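Local coordinates for SusD family protein (Bacteroides uniformis, PDB 7KV1) that probably captures beta-glucans at the cell surface of a gut bacterium, as a SusD-like surface glycan-binding protein, at residues 94-99 and 369-374; 315-320 and 325-330; 357-362 and 380-385; 365-368 and 374-377. All coordinates share one frame; numbering follows the deposited sequence.

Interaction 1. Residues 94-99 and 369-374; sequences NWHMLF and KRYQDT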
# COMPACT_ATOMS: atom_id res chain seq x y z
N ASN A 94 -2.30 -15.87 -11.92
CA ASN A 94 -1.28 -15.62 -10.86
C ASN A 94 -1.99 -15.05 -9.63
O ASN A 94 -1.70 -15.52 -8.50
CB ASN A 94 -0.12 -14.75 -11.36
CG ASN A 94 -0.54 -13.39 -11.84
OD1 ASN A 94 -1.61 -13.25 -12.43
ND2 ASN A 94 0.23 -12.37 -11.48
N TRP A 95 -2.92 -14.12 -9.82
CA TRP A 95 -3.68 -13.51 -8.69
C TRP A 95 -4.53 -14.59 -8.01
O TRP A 95 -4.50 -14.65 -6.75
CB TRP A 95 -4.55 -12.35 -9.11
CG TRP A 95 -3.83 -11.13 -9.59
CD1 TRP A 95 -2.49 -10.87 -9.58
CD2 TRP A 95 -4.47 -10.01 -10.22
NE1 TRP A 95 -2.25 -9.63 -10.14
CE2 TRP A 95 -3.46 -9.07 -10.51
CE3 TRP A 95 -5.80 -9.69 -10.50
CZ2 TRP A 95 -3.74 -7.86 -11.14
CZ3 TRP A 95 -6.07 -8.48 -11.12
CH2 TRP A 95 -5.06 -7.57 -11.40
N HIS A 96 -5.23 -15.44 -8.78
CA HIS A 96 -6.05 -16.53 -8.19
C HIS A 96 -5.15 -17.46 -7.38
O HIS A 96 -5.56 -17.90 -6.30
CB HIS A 96 -6.84 -17.28 -9.26
CG HIS A 96 -7.97 -16.46 -9.80
ND1 HIS A 96 -9.17 -16.34 -9.14
CD2 HIS A 96 -8.06 -15.67 -10.88
CE1 HIS A 96 -9.97 -15.55 -9.81
NE2 HIS A 96 -9.32 -15.10 -10.86
N MET A 97 -3.97 -17.78 -7.88
CA MET A 97 -3.08 -18.75 -7.20
C MET A 97 -2.47 -18.13 -5.91
O MET A 97 -2.34 -18.85 -4.94
CB MET A 97 -2.02 -19.26 -8.18
CG MET A 97 -2.65 -20.19 -9.22
SD MET A 97 -1.52 -20.74 -10.49
CE MET A 97 -0.62 -21.98 -9.56
N LEU A 98 -2.10 -16.86 -5.92
CA LEU A 98 -1.61 -16.11 -4.74
C LEU A 98 -2.71 -16.11 -3.69
O LEU A 98 -2.42 -16.35 -2.51
CB LEU A 98 -1.22 -14.69 -5.17
CG LEU A 98 0.10 -14.63 -5.95
CD1 LEU A 98 0.19 -13.40 -6.81
CD2 LEU A 98 1.29 -14.71 -4.99
N PHE A 99 -3.93 -15.83 -4.11
CA PHE A 99 -5.12 -15.75 -3.23
C PHE A 99 -5.28 -17.06 -2.47
O PHE A 99 -5.66 -17.03 -1.28
CB PHE A 99 -6.36 -15.40 -4.05
CG PHE A 99 -7.66 -15.73 -3.37
CD1 PHE A 99 -8.19 -17.01 -3.49
CD2 PHE A 99 -8.34 -14.81 -2.61
CE1 PHE A 99 -9.38 -17.34 -2.89
CE2 PHE A 99 -9.52 -15.15 -1.97
CZ PHE A 99 -10.04 -16.40 -2.13
N LYS A 369 -22.34 -10.70 -15.04
CA LYS A 369 -21.70 -11.26 -13.83
C LYS A 369 -20.46 -12.05 -14.25
O LYS A 369 -20.52 -12.88 -15.17
CB LYS A 369 -22.64 -12.16 -13.04
CG LYS A 369 -23.77 -11.43 -12.32
CD LYS A 369 -24.58 -12.38 -11.50
CE LYS A 369 -25.93 -11.83 -11.10
NZ LYS A 369 -26.56 -12.70 -10.07
N ARG A 370 -19.35 -11.73 -13.61
CA ARG A 370 -18.07 -12.43 -13.81
C ARG A 370 -17.84 -13.33 -12.59
O ARG A 370 -18.77 -13.51 -11.77
CB ARG A 370 -16.99 -11.40 -14.11
CG ARG A 370 -16.97 -10.96 -15.57
CD ARG A 370 -15.78 -10.08 -15.93
NE ARG A 370 -15.58 -10.12 -17.37
CZ ARG A 370 -14.44 -9.89 -18.03
NH1 ARG A 370 -13.34 -9.53 -17.40
NH2 ARG A 370 -14.41 -10.03 -19.35
N TYR A 371 -16.72 -14.02 -12.57
CA TYR A 371 -16.38 -15.03 -11.55
C TYR A 371 -16.42 -14.37 -10.16
O TYR A 371 -15.88 -13.24 -10.01
CB TYR A 371 -15.04 -15.66 -11.92
CG TYR A 371 -14.60 -16.77 -11.00
CD1 TYR A 371 -15.47 -17.79 -10.64
CD2 TYR A 371 -13.33 -16.77 -10.45
CE1 TYR A 371 -15.07 -18.79 -9.76
CE2 TYR A 371 -12.90 -17.78 -9.61
CZ TYR A 371 -13.78 -18.79 -9.26
OH TYR A 371 -13.37 -19.77 -8.41
N GLN A 372 -17.10 -15.02 -9.22
CA GLN A 372 -17.15 -14.63 -7.77
C GLN A 372 -17.91 -13.30 -7.59
O GLN A 372 -17.71 -12.63 -6.57
CB GLN A 372 -15.73 -14.56 -7.18
CG GLN A 372 -14.92 -15.83 -7.37
CD GLN A 372 -13.49 -15.64 -6.94
OE1 GLN A 372 -12.75 -14.83 -7.50
NE2 GLN A 372 -13.09 -16.43 -5.96
N ASP A 373 -18.79 -12.94 -8.54
CA ASP A 373 -19.63 -11.73 -8.45
C ASP A 373 -20.41 -11.72 -7.11
O ASP A 373 -20.92 -12.78 -6.69
CB ASP A 373 -20.64 -11.65 -9.59
CG ASP A 373 -21.47 -10.39 -9.52
OD1 ASP A 373 -20.93 -9.28 -9.79
OD2 ASP A 373 -22.62 -10.51 -9.11
N THR A 374 -20.54 -10.55 -6.48
CA THR A 374 -21.31 -10.34 -5.22
C THR A 374 -22.30 -9.19 -5.40
O THR A 374 -23.09 -8.97 -4.47
CB THR A 374 -20.39 -10.02 -4.03
OG1 THR A 374 -19.69 -8.81 -4.29
CG2 THR A 374 -19.39 -11.13 -3.75
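His96 reaches from helix 93-99 toward Tyr371 and Gln372 in the loop that precedes strand 376-378, and a single imidazole carbon, CE1, makes the closest approach to both. Ring packing comes first. His96 CE1 lies 3.6 Å from Tyr371 CD2 and 3.7 Å from Tyr371 CE2, so it comes up against that side of the phenol at the edge, near its plane. The two planes meet obliquely, at 44°. With CG anti to the backbone N (chi1 -177°), the tyrosine ring swings out to this position and lies back against its neighbour: Gln372 CG sits 3.4 Å above the Tyr371 ring, over its centre.

This loop is a type II beta turn from Arg370 to Asp373, closed by Asp373 N donating to Arg370 O. Tyr371 and Gln372 are its two central residues, and Gln372 takes the left-handed conformation (phi 68°) of the third position. Both side chains leave the turn toward the helix. The contact joins parts of the chain 270 residues apart, one in the N-terminal starch-binding-associated family region and the other in the SusD family region.

The polar part is slighter. Gln372 OE1 stands 3.7 Å from His96 CE1, near the imidazole plane, but its hydrogen bond comes from the backbone N of Gly85. Tyr371 shares backbone hydrogen bonding with the adjacent Gly86, while the His96 side chain also packs on Val84.

Interaction 2. Residues 315-320 and 325-330; sequences LISPNS and DGWSKG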
# COMPACT_ATOMS: atom_id res chain seq x y z
N LEU A 315 -10.21 -2.10 -13.77
CA LEU A 315 -9.95 -3.47 -13.25
C LEU A 315 -11.09 -3.91 -12.33
O LEU A 315 -11.51 -5.10 -12.44
CB LEU A 315 -8.59 -3.50 -12.53
CG LEU A 315 -7.38 -3.19 -13.40
CD1 LEU A 315 -6.09 -3.20 -12.61
CD2 LEU A 315 -7.28 -4.12 -14.59
N ILE A 316 -11.56 -3.03 -11.44
CA ILE A 316 -12.33 -3.41 -10.21
C ILE A 316 -13.79 -2.95 -10.27
O ILE A 316 -14.45 -2.78 -9.20
CB ILE A 316 -11.61 -2.89 -8.96
CG1 ILE A 316 -11.67 -1.36 -8.88
CG2 ILE A 316 -10.19 -3.42 -8.93
CD1 ILE A 316 -11.12 -0.81 -7.59
N SER A 317 -14.32 -2.82 -11.49
CA SER A 317 -15.72 -2.43 -11.78
C SER A 317 -16.44 -3.57 -12.51
O SER A 317 -15.84 -4.44 -13.14
CB SER A 317 -15.75 -1.12 -12.55
OG SER A 317 -14.91 -1.18 -13.70
N PRO A 318 -17.78 -3.60 -12.44
CA PRO A 318 -18.55 -4.62 -13.14
C PRO A 318 -18.47 -4.49 -14.67
O PRO A 318 -18.34 -3.40 -15.19
CB PRO A 318 -19.97 -4.41 -12.60
CG PRO A 318 -19.99 -2.95 -12.18
CD PRO A 318 -18.61 -2.65 -11.67
N ASN A 319 -18.58 -5.63 -15.32
CA ASN A 319 -18.51 -5.84 -16.77
C ASN A 319 -19.87 -5.59 -17.44
O ASN A 319 -20.89 -6.01 -16.88
CB ASN A 319 -18.07 -7.27 -17.08
CG ASN A 319 -17.78 -7.47 -18.55
OD1 ASN A 319 -18.61 -7.99 -19.27
ND2 ASN A 319 -16.61 -7.03 -18.98
N SER A 320 -19.87 -4.97 -18.62
CA SER A 320 -21.07 -4.70 -19.46
C SER A 320 -22.12 -4.01 -18.59
O SER A 320 -23.29 -4.45 -18.58
CB SER A 320 -21.62 -5.98 -20.09
OG SER A 320 -20.58 -6.74 -20.71
N ASP A 325 -25.82 7.10 -12.90
CA ASP A 325 -25.76 8.57 -13.14
C ASP A 325 -24.32 9.00 -13.46
O ASP A 325 -24.14 9.87 -14.33
CB ASP A 325 -26.34 9.36 -11.96
CG ASP A 325 -27.80 9.05 -11.66
OD1 ASP A 325 -28.45 8.38 -12.50
OD2 ASP A 325 -28.30 9.49 -10.59
N GLY A 326 -23.32 8.42 -12.78
CA GLY A 326 -21.92 8.86 -12.83
C GLY A 326 -21.07 8.10 -13.83
O GLY A 326 -19.96 8.59 -14.16
N TRP A 327 -21.53 6.95 -14.32
CA TRP A 327 -20.74 6.11 -15.26
C TRP A 327 -21.63 5.55 -16.36
O TRP A 327 -22.55 4.78 -16.06
CB TRP A 327 -20.02 5.00 -14.48
CG TRP A 327 -18.90 4.32 -15.20
CD1 TRP A 327 -17.88 4.89 -15.92
CD2 TRP A 327 -18.63 2.91 -15.18
NE1 TRP A 327 -17.03 3.92 -16.38
CE2 TRP A 327 -17.47 2.70 -15.94
CE3 TRP A 327 -19.29 1.81 -14.62
CZ2 TRP A 327 -16.93 1.44 -16.11
CZ3 TRP A 327 -18.76 0.56 -14.80
CH2 TRP A 327 -17.59 0.38 -15.52
N SER A 328 -21.31 5.90 -17.61
CA SER A 328 -22.13 5.58 -18.82
C SER A 328 -22.02 4.11 -19.21
O SER A 328 -20.93 3.47 -19.02
CB SER A 328 -21.72 6.46 -19.97
OG SER A 328 -21.94 7.82 -19.63
N LYS A 329 -23.09 3.59 -19.82
CA LYS A 329 -23.09 2.31 -20.56
C LYS A 329 -21.94 2.36 -21.59
O LYS A 329 -21.61 3.48 -22.01
CB LYS A 329 -24.46 2.11 -21.22
CG LYS A 329 -24.76 0.68 -21.62
CD LYS A 329 -26.10 0.45 -22.27
CE LYS A 329 -26.47 -1.02 -22.26
NZ LYS A 329 -27.25 -1.39 -23.45
N GLY A 330 -21.35 1.21 -21.93
CA GLY A 330 -20.33 1.04 -22.98
C GLY A 330 -18.91 1.31 -22.50
O GLY A 330 -18.00 1.44 -23.36
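Trp327 drives the outer end of its indole against Ser317 and Pro318, and carries practically all of the contact for residues 325-330. Just before it, Gly326 is tied to Asp385 by a backbone hydrogen bond. At Trp327 itself CG stands anti to the backbone N (chi1 -164°), sending the six-membered ring across to the other segment. Its CH2 atom comes within 3.6 Å of Ser317 OG and 3.8 Å of Ser317 CB, while Pro318 O lies at the ring edge, in plane, 3.9 Å from CH2. Trp327 CZ3 also grazes Pro318 CD at 4.5 Å.

Both segments belong to the long irregular connection between helices 312-315 and 341-345, here folded back on itself around a buried indole. The polar groups find partners elsewhere: Ser317 OG bonds Pro313 O in the preceding helix, 312-315, and Trp327 NE1 bonds the hydroxyl of Tyr399. An alanine at Trp327 would remove the indole, which would probably leave a gap beside Ser317 and Pro318 and take the indole N-H away from the Tyr399 hydroxyl. Next along, Ser328 turns its hydroxyl to Asp385 OD2, and its carbonyl oxygen is bonded by Asn331 ND2.

Interaction 3. Residues 357-362 and 380-385; sequences TCWVIA and KYRPYD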
# COMPACT_ATOMS: atom_id res chain seq x y z
N THR A 357 -17.14 2.92 1.22
CA THR A 357 -16.23 1.75 0.98
C THR A 357 -16.88 0.82 -0.05
O THR A 357 -16.17 0.29 -0.93
CB THR A 357 -15.90 1.06 2.31
OG1 THR A 357 -15.15 1.97 3.11
CG2 THR A 357 -15.10 -0.21 2.10
N CYS A 358 -18.18 0.61 0.09
CA CYS A 358 -18.93 -0.48 -0.56
C CYS A 358 -19.87 0.13 -1.59
O CYS A 358 -20.81 0.84 -1.19
CB CYS A 358 -19.71 -1.30 0.47
SG CYS A 358 -18.70 -1.91 1.84
N TRP A 359 -19.61 -0.11 -2.87
CA TRP A 359 -20.55 0.24 -3.96
C TRP A 359 -21.48 -0.95 -4.17
O TRP A 359 -21.00 -1.98 -4.67
CB TRP A 359 -19.77 0.60 -5.21
CG TRP A 359 -20.61 0.81 -6.43
CD1 TRP A 359 -21.95 1.12 -6.49
CD2 TRP A 359 -20.13 0.76 -7.78
NE1 TRP A 359 -22.33 1.28 -7.80
CE2 TRP A 359 -21.23 1.07 -8.61
CE3 TRP A 359 -18.89 0.49 -8.36
CZ2 TRP A 359 -21.11 1.05 -9.99
CZ3 TRP A 359 -18.76 0.51 -9.73
CH2 TRP A 359 -19.87 0.81 -10.53
N VAL A 360 -22.72 -0.86 -3.69
CA VAL A 360 -23.69 -1.98 -3.73
C VAL A 360 -24.56 -1.75 -4.96
O VAL A 360 -25.18 -0.67 -5.06
CB VAL A 360 -24.56 -2.05 -2.46
CG1 VAL A 360 -25.63 -3.13 -2.59
CG2 VAL A 360 -23.73 -2.28 -1.21
N ILE A 361 -24.60 -2.72 -5.86
CA ILE A 361 -25.48 -2.66 -7.06
C ILE A 361 -26.74 -3.48 -6.75
O ILE A 361 -26.61 -4.62 -6.35
CB ILE A 361 -24.68 -3.11 -8.28
CG1 ILE A 361 -23.47 -2.17 -8.45
CG2 ILE A 361 -25.58 -3.17 -9.51
CD1 ILE A 361 -22.62 -2.42 -9.63
N ALA A 362 -27.93 -2.87 -6.85
CA ALA A 362 -29.25 -3.51 -6.64
C ALA A 362 -29.31 -4.81 -7.47
O ALA A 362 -28.81 -4.79 -8.62
CB ALA A 362 -30.34 -2.54 -7.03
N LYS A 380 -14.23 3.31 -3.23
CA LYS A 380 -13.16 4.32 -3.02
C LYS A 380 -12.52 4.68 -4.37
O LYS A 380 -12.07 5.86 -4.51
CB LYS A 380 -12.12 3.79 -2.04
CG LYS A 380 -12.61 3.74 -0.60
CD LYS A 380 -11.56 3.26 0.38
CE LYS A 380 -12.07 3.23 1.80
NZ LYS A 380 -11.15 2.44 2.66
N TYR A 381 -12.41 3.70 -5.28
CA TYR A 381 -11.72 3.87 -6.58
C TYR A 381 -12.65 3.43 -7.72
O TYR A 381 -12.14 3.01 -8.75
CB TYR A 381 -10.36 3.13 -6.56
CG TYR A 381 -9.37 3.68 -5.56
CD1 TYR A 381 -8.72 4.88 -5.80
CD2 TYR A 381 -9.03 2.98 -4.41
CE1 TYR A 381 -7.79 5.39 -4.90
CE2 TYR A 381 -8.10 3.47 -3.51
CZ TYR A 381 -7.48 4.69 -3.75
OH TYR A 381 -6.55 5.20 -2.89
N ARG A 382 -13.96 3.60 -7.56
CA ARG A 382 -14.92 3.20 -8.60
C ARG A 382 -14.79 4.16 -9.79
O ARG A 382 -14.35 5.30 -9.67
CB ARG A 382 -16.35 3.10 -8.06
CG ARG A 382 -16.96 4.43 -7.65
CD ARG A 382 -18.45 4.35 -7.87
NE ARG A 382 -18.75 4.42 -9.28
CZ ARG A 382 -19.97 4.42 -9.80
NH1 ARG A 382 -21.04 4.33 -9.03
NH2 ARG A 382 -20.12 4.48 -11.10
N PRO A 383 -15.10 3.67 -11.01
CA PRO A 383 -15.04 4.51 -12.20
C PRO A 383 -16.22 5.49 -12.21
O PRO A 383 -17.33 5.09 -11.83
CB PRO A 383 -15.12 3.53 -13.37
CG PRO A 383 -15.91 2.37 -12.79
CD PRO A 383 -15.50 2.30 -11.33
N TYR A 384 -15.93 6.71 -12.65
CA TYR A 384 -16.88 7.81 -12.99
C TYR A 384 -16.48 8.45 -14.32
O TYR A 384 -15.29 8.72 -14.49
CB TYR A 384 -16.82 8.90 -11.92
CG TYR A 384 -17.53 8.53 -10.65
CD1 TYR A 384 -18.90 8.33 -10.65
CD2 TYR A 384 -16.84 8.33 -9.47
CE1 TYR A 384 -19.57 7.97 -9.49
CE2 TYR A 384 -17.50 7.98 -8.31
CZ TYR A 384 -18.86 7.80 -8.32
OH TYR A 384 -19.52 7.43 -7.21
N ASP A 385 -17.45 8.80 -15.18
CA ASP A 385 -17.17 9.50 -16.48
C ASP A 385 -16.33 10.76 -16.21
O ASP A 385 -15.31 10.96 -16.89
CB ASP A 385 -18.43 9.88 -17.25
CG ASP A 385 -19.27 8.68 -17.66
OD1 ASP A 385 -18.70 7.62 -17.93
OD2 ASP A 385 -20.49 8.82 -17.65
O HOH W 1 -12.89 1.39 4.64
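Thr357, at the end of helix 353-357, lies side by side with Lys380, its OG1 3.6 Å from Lys380 CE. One water joins their ends, donating to Thr357 OG1 at 2.8 Å and accepting from Lys380 NZ at the same distance. Thr357 OG1 also bonds Arg353 O, while the ammonium forms a salt bridge with Glu465 and a hydrogen bond to Val463 O.

Two residues on, in strand 358-360, Trp359 offers an indole face to Arg382. The guanidinium lies flat on it with the planes 15° apart, and Arg382 CZ is 3.7 Å from the centroid of the six-membered ring: a stacked cation-pi contact. Arg382 NH1 comes nearest, 3.3 Å from Trp359 CE2, and the bent arginine chain lays CD over the same ring as a CH-pi contact. Pro383 CD touches Trp359 CZ3 at 4.0 Å. Ile361 then closes the layer, its CD1 lying over the other indole face.

Arg382 is held in the sandwich from several directions. Tyr384 covers its second face, NE and NH2 both donate to Pro383 O, and NH1 forms a salt bridge with Asp324. With its edge thus engaged and both faces covered by aromatic rings, the guanidinium has little scope to rotate, and its buried charge is probably balanced by Asp324 and further stabilised by the electron-rich indole face.

Interaction 4. Residues 365-368 and 374-377; sequences VEYT and THIW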
# COMPACT_ATOMS: atom_id res chain seq x y z
N VAL A 365 -30.43 -4.76 -11.10
CA VAL A 365 -29.57 -4.17 -12.17
C VAL A 365 -28.77 -5.31 -12.81
O VAL A 365 -28.12 -6.10 -12.07
CB VAL A 365 -28.67 -3.03 -11.67
CG1 VAL A 365 -27.79 -2.45 -12.77
CG2 VAL A 365 -29.49 -1.93 -11.01
N GLU A 366 -28.91 -5.47 -14.13
CA GLU A 366 -28.38 -6.63 -14.87
C GLU A 366 -27.09 -6.15 -15.54
O GLU A 366 -27.14 -5.24 -16.37
CB GLU A 366 -29.41 -7.19 -15.84
N TYR A 367 -25.97 -6.70 -15.12
CA TYR A 367 -24.69 -6.52 -15.84
C TYR A 367 -24.22 -7.93 -16.17
O TYR A 367 -24.94 -8.87 -15.81
CB TYR A 367 -23.77 -5.59 -15.05
CG TYR A 367 -23.36 -6.01 -13.66
CD1 TYR A 367 -22.35 -6.93 -13.48
CD2 TYR A 367 -23.91 -5.43 -12.53
CE1 TYR A 367 -21.92 -7.29 -12.21
CE2 TYR A 367 -23.48 -5.77 -11.25
CZ TYR A 367 -22.46 -6.69 -11.10
OH TYR A 367 -22.00 -7.07 -9.88
N THR A 368 -23.11 -8.09 -16.86
CA THR A 368 -22.56 -9.44 -17.11
C THR A 368 -21.76 -9.83 -15.87
O THR A 368 -20.67 -9.26 -15.68
CB THR A 368 -21.73 -9.46 -18.38
OG1 THR A 368 -22.62 -8.96 -19.39
CG2 THR A 368 -21.20 -10.85 -18.67
N THR A 374 -20.54 -10.55 -6.48
CA THR A 374 -21.31 -10.34 -5.22
C THR A 374 -22.30 -9.19 -5.40
O THR A 374 -23.09 -8.97 -4.47
CB THR A 374 -20.39 -10.02 -4.03
OG1 THR A 374 -19.69 -8.81 -4.29
CG2 THR A 374 -19.39 -11.13 -3.75
N HIS A 375 -22.21 -8.47 -6.53
CA HIS A 375 -22.93 -7.18 -6.75
C HIS A 375 -22.42 -6.13 -5.76
O HIS A 375 -23.12 -5.10 -5.59
CB HIS A 375 -24.46 -7.36 -6.66
CG HIS A 375 -25.10 -7.54 -8.00
ND1 HIS A 375 -24.63 -8.47 -8.91
CD2 HIS A 375 -26.13 -6.88 -8.61
CE1 HIS A 375 -25.35 -8.39 -10.03
NE2 HIS A 375 -26.27 -7.43 -9.87
N ILE A 376 -21.25 -6.36 -5.15
CA ILE A 376 -20.57 -5.32 -4.31
C ILE A 376 -19.18 -5.11 -4.86
O ILE A 376 -18.52 -6.11 -5.18
CB ILE A 376 -20.51 -5.68 -2.81
CG1 ILE A 376 -21.83 -6.24 -2.29
CG2 ILE A 376 -20.03 -4.48 -2.00
CD1 ILE A 376 -21.73 -6.76 -0.89
N TRP A 377 -18.77 -3.84 -4.92
CA TRP A 377 -17.49 -3.39 -5.47
C TRP A 377 -16.90 -2.34 -4.55
O TRP A 377 -17.63 -1.84 -3.67
CB TRP A 377 -17.70 -2.85 -6.88
CG TRP A 377 -18.39 -3.82 -7.80
CD1 TRP A 377 -19.72 -3.91 -8.07
CD2 TRP A 377 -17.76 -4.91 -8.50
NE1 TRP A 377 -19.97 -4.98 -8.91
CE2 TRP A 377 -18.78 -5.58 -9.21
CE3 TRP A 377 -16.45 -5.38 -8.60
CZ2 TRP A 377 -18.51 -6.70 -10.01
CZ3 TRP A 377 -16.19 -6.47 -9.40
CH2 TRP A 377 -17.20 -7.12 -10.09
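His375 and Tyr367 lie face to face as an offset stack, centroids 4.4 Å apart and planes at 19°, with Tyr367 CE2 over the imidazole 3.4 Å from His375 CE1. Trp377 completes an aromatic cluster, presenting the edge of its indole to the phenol oxygen.

The polar atoms at the rims of these rings are well supplied. His375 NE2 donates to Val365 O at 3.2 Å in a nearly straight bond (165°) that runs close to the imidazole plane. The other nitrogen, His375 ND1, bonds Asp373 OD2. A ring nitrogen donating on one side and a carboxylate on the other would tend to favour the protonated imidazole. Tyr367 OH accepts from Trp377 NE1 at 3.1 Å, a bond bent to 142°, and also pairs with Asp373 OD1. One carboxylate therefore grips both stacked residues, fixing them relative to each other. Thr374 forms an ST turn: its OG1 takes the backbone N-H of Ile376 at 3.0 Å and bonds Met339 O as well. A leucine in place of His375 would probably leave Val365 O without its donor and Asp373 with one mate fewer, and the phenol would lose its stacking surface.

In the fold, this contact folds the connection between antiparallel strands 358-360 and 376-378 back on itself. His375 pairs through its backbone with Ile361 and Trp377 with Trp359. Tyr367 packs on Pro318, and Ile376, pointing the other way, meets Leu341 and Tyr344 of helix 341-345.

Interactions 3 and 4 serve the same two-stranded sheet: the loop closed by interaction 4 is nested inside that of interaction 3, and backbone pairing of 358-360 with 376-378 joins them directly. Interaction 2 lies about 9 Å from interaction 3, centre to centre, and meets it through Asp385; with interaction 4 it shares backbone pairing of Asn319 with Thr368. Interactions 2 and 3 are buried, one an uncharged indole wedge, the other built on buried charge. Interactions 1 and 4 are partly buried; both draw on the loop before strand 376-378 and share Thr374; interaction 1 is thin van der Waals packing between distant family regions, whereas interaction 4 combines an aromatic stack with directed hydrogen bonds.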